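Uncharacterized protein conserved in bacteria (Cupriavidus necator, PDB 5DMH) catalyses the ATP-dependent phosphorylation of 3-oxo-tetronate to 3-oxo-tetronate 4-phosphate, acting as a four-carbon acid sugar kinase. Local coordinates at residues R315-P318 and L319-A322; G361-R364 and A365-V369. All coordinates share one frame; numbering follows the deposited sequence.

Interaction 1 of 2, residues R315-P318 and L319-A322; sequences RIDP and LALA. With ADP (adenosine-5'-diphosphate), chain C.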
ATOM      1  N   ARG A 315       0.631 -25.440   0.035  1.00 22.40           N
ATOM      2  CA  ARG A 315       1.061 -24.646  -1.115  1.00 20.48           C
ATOM      3  C   ARG A 315       0.083 -24.746  -2.301  1.00 18.27           C
ATOM      4  O   ARG A 315      -0.459 -25.819  -2.599  1.00 21.30           O
ATOM      5  CB  ARG A 315       2.445 -25.116  -1.544  1.00 21.16           C
ATOM      6  CG  ARG A 315       3.101 -24.250  -2.554  1.00 15.94           C
ATOM      7  CD  ARG A 315       4.502 -24.709  -2.824  1.00 18.70           C
ATOM      8  NE  ARG A 315       5.194 -23.769  -3.686  1.00 18.76           N
ATOM      9  CZ  ARG A 315       6.513 -23.733  -3.864  1.00 22.75           C
ATOM     10  NH1 ARG A 315       7.303 -24.609  -3.244  1.00 25.65           N
ATOM     11  NH2 ARG A 315       7.037 -22.827  -4.684  1.00 21.91           N
ATOM     12  N   ILE A 316      -0.158 -23.605  -2.927  1.00 17.73           N
ATOM     13  CA  ILE A 316      -1.000 -23.462  -4.109  1.00 18.03           C
ATOM     14  C   ILE A 316      -0.142 -23.519  -5.373  1.00 17.08           C
ATOM     15  O   ILE A 316       0.781 -22.725  -5.515  1.00 20.00           O
ATOM     16  CB  ILE A 316      -1.622 -22.036  -4.163  1.00 27.18           C
ATOM     17  CG1 ILE A 316      -2.479 -21.753  -2.930  1.00 33.52           C
ATOM     18  CG2 ILE A 316      -2.400 -21.848  -5.442  1.00 35.68           C
ATOM     19  CD1 ILE A 316      -3.334 -22.889  -2.538  1.00 31.22           C
ATOM     20  N   ASP A 317      -0.464 -24.436  -6.277  1.00 19.47           N
ATOM     21  CA  ASP A 317       0.223 -24.550  -7.567  1.00 22.88           C
ATOM     22  C   ASP A 317      -0.611 -23.873  -8.641  1.00 24.35           C
ATOM     23  O   ASP A 317      -1.660 -24.383  -9.007  1.00 23.94           O
ATOM     24  CB  ASP A 317       0.385 -26.021  -7.928  1.00 27.43           C
ATOM     25  CG  ASP A 317       1.094 -26.241  -9.260  1.00 27.24           C
ATOM     26  OD1 ASP A 317       1.394 -25.261  -9.974  1.00 26.40           O
ATOM     27  OD2 ASP A 317       1.342 -27.427  -9.588  1.00 36.88           O
ATOM     28  N   PRO A 318      -0.138 -22.738  -9.171  1.00 18.62           N
ATOM     29  CA  PRO A 318      -0.928 -22.022 -10.187  1.00 18.38           C
ATOM     30  C   PRO A 318      -1.291 -22.912 -11.379  1.00 21.24           C
ATOM     31  O   PRO A 318      -2.323 -22.730 -12.022  1.00 20.10           O
ATOM     32  CB  PRO A 318       0.003 -20.896 -10.618  1.00 21.99           C
ATOM     33  CG  PRO A 318       0.899 -20.673  -9.431  1.00 22.66           C
ATOM     34  CD  PRO A 318       1.138 -22.064  -8.907  1.00 18.19           C
ATOM     35  N   LEU A 319      -0.442 -23.880 -11.685  1.00 21.17           N
ATOM     36  CA  LEU A 319      -0.712 -24.744 -12.835  1.00 24.43           C
ATOM     37  C   LEU A 319      -1.909 -25.648 -12.570  1.00 22.19           C
ATOM     38  O   LEU A 319      -2.659 -25.973 -13.491  1.00 24.67           O
ATOM     39  CB  LEU A 319       0.522 -25.560 -13.211  1.00 26.01           C
ATOM     40  CG  LEU A 319       1.806 -24.784 -13.529  1.00 26.18           C
ATOM     41  CD1 LEU A 319       2.888 -25.778 -13.933  1.00 32.64           C
ATOM     42  CD2 LEU A 319       1.567 -23.784 -14.612  1.00 24.57           C
ATOM     43  N   ALA A 320      -2.096 -26.046 -11.313  1.00 27.31           N
ATOM     44  CA  ALA A 320      -3.289 -26.810 -10.904  1.00 26.67           C
ATOM     45  C   ALA A 320      -4.558 -25.964 -10.984  1.00 22.19           C
ATOM     46  O   ALA A 320      -5.614 -26.453 -11.416  1.00 25.25           O
ATOM     47  CB  ALA A 320      -3.118 -27.363  -9.499  1.00 24.03           C
ATOM     48  N   LEU A 321      -4.457 -24.694 -10.589  1.00 21.91           N
ATOM     49  CA  LEU A 321      -5.564 -23.752 -10.747  1.00 24.46           C
ATOM     50  C   LEU A 321      -6.003 -23.634 -12.206  1.00 27.22           C
ATOM     51  O   LEU A 321      -7.194 -23.715 -12.508  1.00 29.16           O
ATOM     52  CB  LEU A 321      -5.192 -22.356 -10.192  1.00 20.41           C
ATOM     53  CG  LEU A 321      -4.987 -22.283  -8.677  1.00 24.26           C
ATOM     54  CD1 LEU A 321      -4.462 -20.925  -8.251  1.00 20.52           C
ATOM     55  CD2 LEU A 321      -6.264 -22.627  -7.898  1.00 24.41           C
ATOM     56  N   ALA A 322      -5.038 -23.469 -13.110  1.00 25.80           N
ATOM     57  CA  ALA A 322      -5.324 -23.344 -14.536  1.00 27.70           C
ATOM     58  C   ALA A 322      -5.936 -24.619 -15.114  1.00 27.22           C
ATOM     59  O   ALA A 322      -6.755 -24.528 -16.011  1.00 31.62           O
ATOM     60  CB  ALA A 322      -4.052 -22.947 -15.312  1.00 23.44           C
TER
HETATM   61  PB  ADP C 501       3.654  -7.706  -3.365  1.00 15.16           P
HETATM   62  O1B ADP C 501       3.058  -6.982  -2.163  1.00 14.52           O
HETATM   63  O2B ADP C 501       4.855  -8.546  -2.965  1.00 15.66           O
HETATM   64  O3B ADP C 501       3.898  -6.799  -4.562  1.00 16.15           O
HETATM   65  PA  ADP C 501       1.211  -8.756  -4.591  1.00 15.91           P
HETATM   66  O1A ADP C 501       0.236  -9.674  -3.966  1.00 17.02           O
HETATM   67  O2A ADP C 501       0.897  -7.320  -4.834  1.00 14.95           O
HETATM   68  O3A ADP C 501       2.601  -8.888  -3.751  1.00 12.58           O
HETATM   69  O5' ADP C 501       1.643  -9.282  -6.043  1.00 16.92           O
HETATM   70  C5' ADP C 501       2.137 -10.598  -6.250  1.00 15.23           C
HETATM   71  C4' ADP C 501       1.553 -11.141  -7.551  1.00 16.66           C
HETATM   72  O4' ADP C 501       2.287 -12.285  -7.957  1.00 17.38           O
HETATM   73  C3' ADP C 501       0.105 -11.581  -7.381  1.00 18.61           C
HETATM   74  O3' ADP C 501      -0.661 -11.315  -8.572  1.00 16.92           O
HETATM   75  C2' ADP C 501       0.250 -13.054  -7.159  1.00 17.46           C
HETATM   76  O2' ADP C 501      -0.953 -13.762  -7.375  1.00 18.03           O
HETATM   77  C1' ADP C 501       1.377 -13.367  -8.113  1.00 14.30           C
HETATM   78  N9  ADP C 501       1.999 -14.637  -7.756  1.00 19.02           N
HETATM   79  C8  ADP C 501       2.285 -15.088  -6.510  1.00 21.63           C
HETATM   80  N7  ADP C 501       2.822 -16.315  -6.556  1.00 19.87           N
HETATM   81  C5  ADP C 501       2.876 -16.656  -7.866  1.00 16.97           C
HETATM   82  C6  ADP C 501       3.313 -17.838  -8.607  1.00 19.38           C
HETATM   83  N6  ADP C 501       3.832 -18.865  -7.903  1.00 16.08           N
HETATM   84  N1  ADP C 501       3.224 -17.812  -9.951  1.00 18.33           N
HETATM   85  C2  ADP C 501       2.724 -16.754 -10.623  1.00 20.13           C
HETATM   86  N3  ADP C 501       2.276 -15.630 -10.018  1.00 18.13           N
HETATM   87  C4  ADP C 501       2.324 -15.552  -8.654  1.00 18.79           C

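Interaction 2 of 2, residues G361-R364 and A365-V369; sequences GVER and AGHLV. With ADP (adenosine-5'-diphosphate), chain C.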
ATOM      1  N   GLY A 361       0.984 -17.081 -18.749  1.00 21.16           N
ATOM      2  CA  GLY A 361       0.929 -15.638 -18.888  1.00 22.57           C
ATOM      3  C   GLY A 361       1.007 -14.942 -17.533  1.00 21.67           C
ATOM      4  O   GLY A 361       0.565 -15.486 -16.530  1.00 18.59           O
ATOM      5  N   VAL A 362       1.563 -13.731 -17.490  1.00 22.79           N
ATOM      6  CA  VAL A 362       1.774 -13.029 -16.223  1.00 18.65           C
ATOM      7  C   VAL A 362       0.461 -12.662 -15.541  1.00 20.90           C
ATOM      8  O   VAL A 362       0.228 -12.976 -14.368  1.00 19.33           O
ATOM      9  CB  VAL A 362       2.647 -11.750 -16.459  1.00 18.15           C
ATOM     10  CG1 VAL A 362       2.698 -10.865 -15.241  1.00 24.43           C
ATOM     11  CG2 VAL A 362       4.072 -12.152 -16.939  1.00 22.82           C
ATOM     12  N   GLU A 363      -0.420 -11.987 -16.279  1.00 22.36           N
ATOM     13  CA  GLU A 363      -1.681 -11.557 -15.675  1.00 21.46           C
ATOM     14  C   GLU A 363      -2.578 -12.751 -15.296  1.00 15.92           C
ATOM     15  O   GLU A 363      -3.140 -12.768 -14.208  1.00 20.94           O
ATOM     16  CB  GLU A 363      -2.448 -10.622 -16.617  1.00 27.61           C
ATOM     17  CG  GLU A 363      -3.723 -10.094 -15.991  1.00 34.80           C
ATOM     18  CD  GLU A 363      -4.404  -9.042 -16.845  1.00 42.00           C
ATOM     19  OE1 GLU A 363      -4.307  -7.853 -16.501  1.00 41.04           O
ATOM     20  OE2 GLU A 363      -5.036  -9.406 -17.850  1.00 44.71           O
ATOM     21  N   ARG A 364      -2.683 -13.736 -16.175  1.00 18.56           N
ATOM     22  CA  ARG A 364      -3.533 -14.899 -15.906  1.00 24.98           C
ATOM     23  C   ARG A 364      -3.076 -15.651 -14.651  1.00 22.79           C
ATOM     24  O   ARG A 364      -3.895 -15.954 -13.779  1.00 17.09           O
ATOM     25  CB  ARG A 364      -3.625 -15.854 -17.094  1.00 24.12           C
ATOM     26  CG  ARG A 364      -4.813 -16.783 -16.933  1.00 35.00           C
ATOM     27  CD  ARG A 364      -4.842 -17.965 -17.859  1.00 39.06           C
ATOM     28  NE  ARG A 364      -5.924 -18.856 -17.449  1.00 35.85           N
ATOM     29  CZ  ARG A 364      -6.030 -20.130 -17.799  1.00 39.33           C
ATOM     30  NH1 ARG A 364      -5.116 -20.695 -18.572  1.00 42.45           N
ATOM     31  NH2 ARG A 364      -7.052 -20.842 -17.362  1.00 39.17           N
ATOM     32  N   ALA A 365      -1.776 -15.909 -14.529  1.00 19.23           N
ATOM     33  CA  ALA A 365      -1.275 -16.612 -13.347  1.00 16.54           C
ATOM     34  C   ALA A 365      -1.512 -15.821 -12.086  1.00 18.56           C
ATOM     35  O   ALA A 365      -1.907 -16.372 -11.065  1.00 18.62           O
ATOM     36  CB  ALA A 365       0.203 -16.950 -13.493  1.00 19.75           C
ATOM     37  N   GLY A 366      -1.261 -14.516 -12.156  1.00 17.73           N
ATOM     38  CA  GLY A 366      -1.366 -13.673 -10.991  1.00 14.74           C
ATOM     39  C   GLY A 366      -2.809 -13.645 -10.526  1.00 17.25           C
ATOM     40  O   GLY A 366      -3.074 -13.756  -9.345  1.00 18.96           O
ATOM     41  N   HIS A 367      -3.739 -13.506 -11.461  1.00 18.47           N
ATOM     42  CA  HIS A 367      -5.153 -13.452 -11.101  1.00 19.70           C
ATOM     43  C   HIS A 367      -5.713 -14.800 -10.602  1.00 20.04           C
ATOM     44  O   HIS A 367      -6.520 -14.812  -9.659  1.00 19.77           O
ATOM     45  CB  HIS A 367      -5.995 -12.858 -12.234  1.00 23.75           C
ATOM     46  CG  HIS A 367      -5.838 -11.370 -12.368  1.00 33.21           C
ATOM     47  ND1 HIS A 367      -6.360 -10.650 -13.425  1.00 36.78           N
ATOM     48  CD2 HIS A 367      -5.202 -10.471 -11.577  1.00 34.32           C
ATOM     49  CE1 HIS A 367      -6.052  -9.373 -13.277  1.00 31.82           C
ATOM     50  NE2 HIS A 367      -5.352  -9.235 -12.164  1.00 37.76           N
ATOM     51  N   LEU A 368      -5.276 -15.922 -11.172  1.00 21.74           N
ATOM     52  CA  LEU A 368      -5.702 -17.226 -10.641  1.00 18.74           C
ATOM     53  C   LEU A 368      -5.317 -17.360  -9.172  1.00 17.76           C
ATOM     54  O   LEU A 368      -6.109 -17.794  -8.331  1.00 18.38           O
ATOM     55  CB  LEU A 368      -5.092 -18.376 -11.440  1.00 20.76           C
ATOM     56  CG  LEU A 368      -5.690 -18.606 -12.810  1.00 21.46           C
ATOM     57  CD1 LEU A 368      -4.783 -19.442 -13.734  1.00 23.20           C
ATOM     58  CD2 LEU A 368      -7.081 -19.261 -12.669  1.00 21.72           C
ATOM     59  N   VAL A 369      -4.092 -16.973  -8.841  1.00 13.40           N
ATOM     60  CA  VAL A 369      -3.640 -17.082  -7.466  1.00 16.07           C
ATOM     61  C   VAL A 369      -4.417 -16.157  -6.525  1.00 18.95           C
ATOM     62  O   VAL A 369      -4.826 -16.578  -5.449  1.00 16.18           O
ATOM     63  CB  VAL A 369      -2.133 -16.829  -7.341  1.00 17.39           C
ATOM     64  CG1 VAL A 369      -1.714 -16.706  -5.838  1.00 19.33           C
ATOM     65  CG2 VAL A 369      -1.339 -17.915  -8.095  1.00 16.93           C
TER
HETATM   66  PB  ADP C 501       3.654  -7.706  -3.365  1.00 15.16           P
HETATM   67  O1B ADP C 501       3.058  -6.982  -2.163  1.00 14.52           O
HETATM   68  O2B ADP C 501       4.855  -8.546  -2.965  1.00 15.66           O
HETATM   69  O3B ADP C 501       3.898  -6.799  -4.562  1.00 16.15           O
HETATM   70  PA  ADP C 501       1.211  -8.756  -4.591  1.00 15.91           P
HETATM   71  O1A ADP C 501       0.236  -9.674  -3.966  1.00 17.02           O
HETATM   72  O2A ADP C 501       0.897  -7.320  -4.834  1.00 14.95           O
HETATM   73  O3A ADP C 501       2.601  -8.888  -3.751  1.00 12.58           O
HETATM   74  O5' ADP C 501       1.643  -9.282  -6.043  1.00 16.92           O
HETATM   75  C5' ADP C 501       2.137 -10.598  -6.250  1.00 15.23           C
HETATM   76  C4' ADP C 501       1.553 -11.141  -7.551  1.00 16.66           C
HETATM   77  O4' ADP C 501       2.287 -12.285  -7.957  1.00 17.38           O
HETATM   78  C3' ADP C 501       0.105 -11.581  -7.381  1.00 18.61           C
HETATM   79  O3' ADP C 501      -0.661 -11.315  -8.572  1.00 16.92           O
HETATM   80  C2' ADP C 501       0.250 -13.054  -7.159  1.00 17.46           C
HETATM   81  O2' ADP C 501      -0.953 -13.762  -7.375  1.00 18.03           O
HETATM   82  C1' ADP C 501       1.377 -13.367  -8.113  1.00 14.30           C
HETATM   83  N9  ADP C 501       1.999 -14.637  -7.756  1.00 19.02           N
HETATM   84  C8  ADP C 501       2.285 -15.088  -6.510  1.00 21.63           C
HETATM   85  N7  ADP C 501       2.822 -16.315  -6.556  1.00 19.87           N
HETATM   86  C5  ADP C 501       2.876 -16.656  -7.866  1.00 16.97           C
HETATM   87  C6  ADP C 501       3.313 -17.838  -8.607  1.00 19.38           C
HETATM   88  N6  ADP C 501       3.832 -18.865  -7.903  1.00 16.08           N
HETATM   89  N1  ADP C 501       3.224 -17.812  -9.951  1.00 18.33           N
HETATM   90  C2  ADP C 501       2.724 -16.754 -10.623  1.00 20.13           C
HETATM   91  N3  ADP C 501       2.276 -15.630 -10.018  1.00 18.13           N
HETATM   92  C4  ADP C 501       2.324 -15.552  -8.654  1.00 18.79           C

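Interaction 1 of 2, residues R315-P318 and L319-A322
The backbone turns from an extended run into a short helix at Asp317, whose carbonyl O accepts Leu321 N at 3.2 Å in the first i to i+4 bond, followed by Ala322 N to Pro318 O. A weak bond from Ala320 N also reaches Asp317 O. Asp317 is the N-cap: its OD1 takes Leu319 N at 2.9 Å, the amide coming from above the carboxylate plane, 54° out of it. With CG anti to the backbone N (chi1 -180°) and beside the carbonyl carbon, the carboxylate is brought near Leu319 N, and OD1 also lies 3.4 Å from Leu319 CB. Pro318 suits the first helical position, where the missing N-H costs no i to i+4 bond. Ile316 CG2 meets Leu321 CD1 at 3.6 Å, an apolar contact between the loop and the helix. The pyrrolidine carbon Pro318 CG stands 3.7 Å from ADP N1, so the capped turn brings a proline to the adenine end of the nucleotide pocket. Before the cap, Ile316 still pairs by its backbone with Tyr345, the last residue of strand 343-345. Helices 350-360 and 362-382 pack against Pro318 and Ala322, while Val327 of helix 327-336 touches Ile316, Ala320 and Leu321.

Interaction 2 of 2, residues G361-R364 and A365-V369
The first turns of helix 362-382 form one wall of the nucleotide pocket and show how a helix can bind a ribose through its backbone. Gly361, with positive phi (97°), ends the preceding helix and serves as N-cap of this one; its O accepts Ala365 N at 3.1 Å. The i to i+4 bonds continue through Val362, Glu363 and Arg364 to Gly366, His367 and Leu368. Gly366 O receives the ADP O2' hydroxyl at 2.9 Å, and Gly366, without a side chain, lets the ribose come close: its CA lies 3.5 Å from ADP O3'. One turn on, Val369 CB lies 3.3 Å from ADP O2', while Ala365 CB meets ADP C2 at 3.8 Å, so the helix follows the nucleotide from base to sugar.

On another side of the helix, Glu363 reaches along to His367. Its CG, placed anti to the backbone N, thereby lies over the imidazole face, 4.0 Å from the ring centroid and 30° off the normal, a CH-pi contact, with carboxylate and ring planes only 14° apart. Arg364 runs out extended from CG to NE, and Leu368 CD1 comes over one face of its guanidinium, 3.9 Å from Arg364 NE. Around this segment, helix 350-360 packs on Val362 and Ala365, and helix 318-322 on Arg364, Leu368 and Val369.

Overall arrangement
Both interactions are local, and they follow one another along the chain without nesting or crossing. Interaction 1 comes first, turning the chain from strand 313-315 into helix 318-322; helix 327-336, strand 343-345 and helix 350-360 then intervene before interaction 2 starts helix 362-382. Their centres lie about 10 Å apart, and the two helix starts pack directly: Leu321 CD1 is 3.5 Å from Leu368 O, Pro318 CG 3.8 Å from Val369 CG2, and Ala322 CB 3.9 Å from Leu368 CD1. Together they illustrate how separate helix beginnings within the nucleotide-binding C-terminal domain converge on one ADP, one beside the adenine and the other reaching from base to ribose.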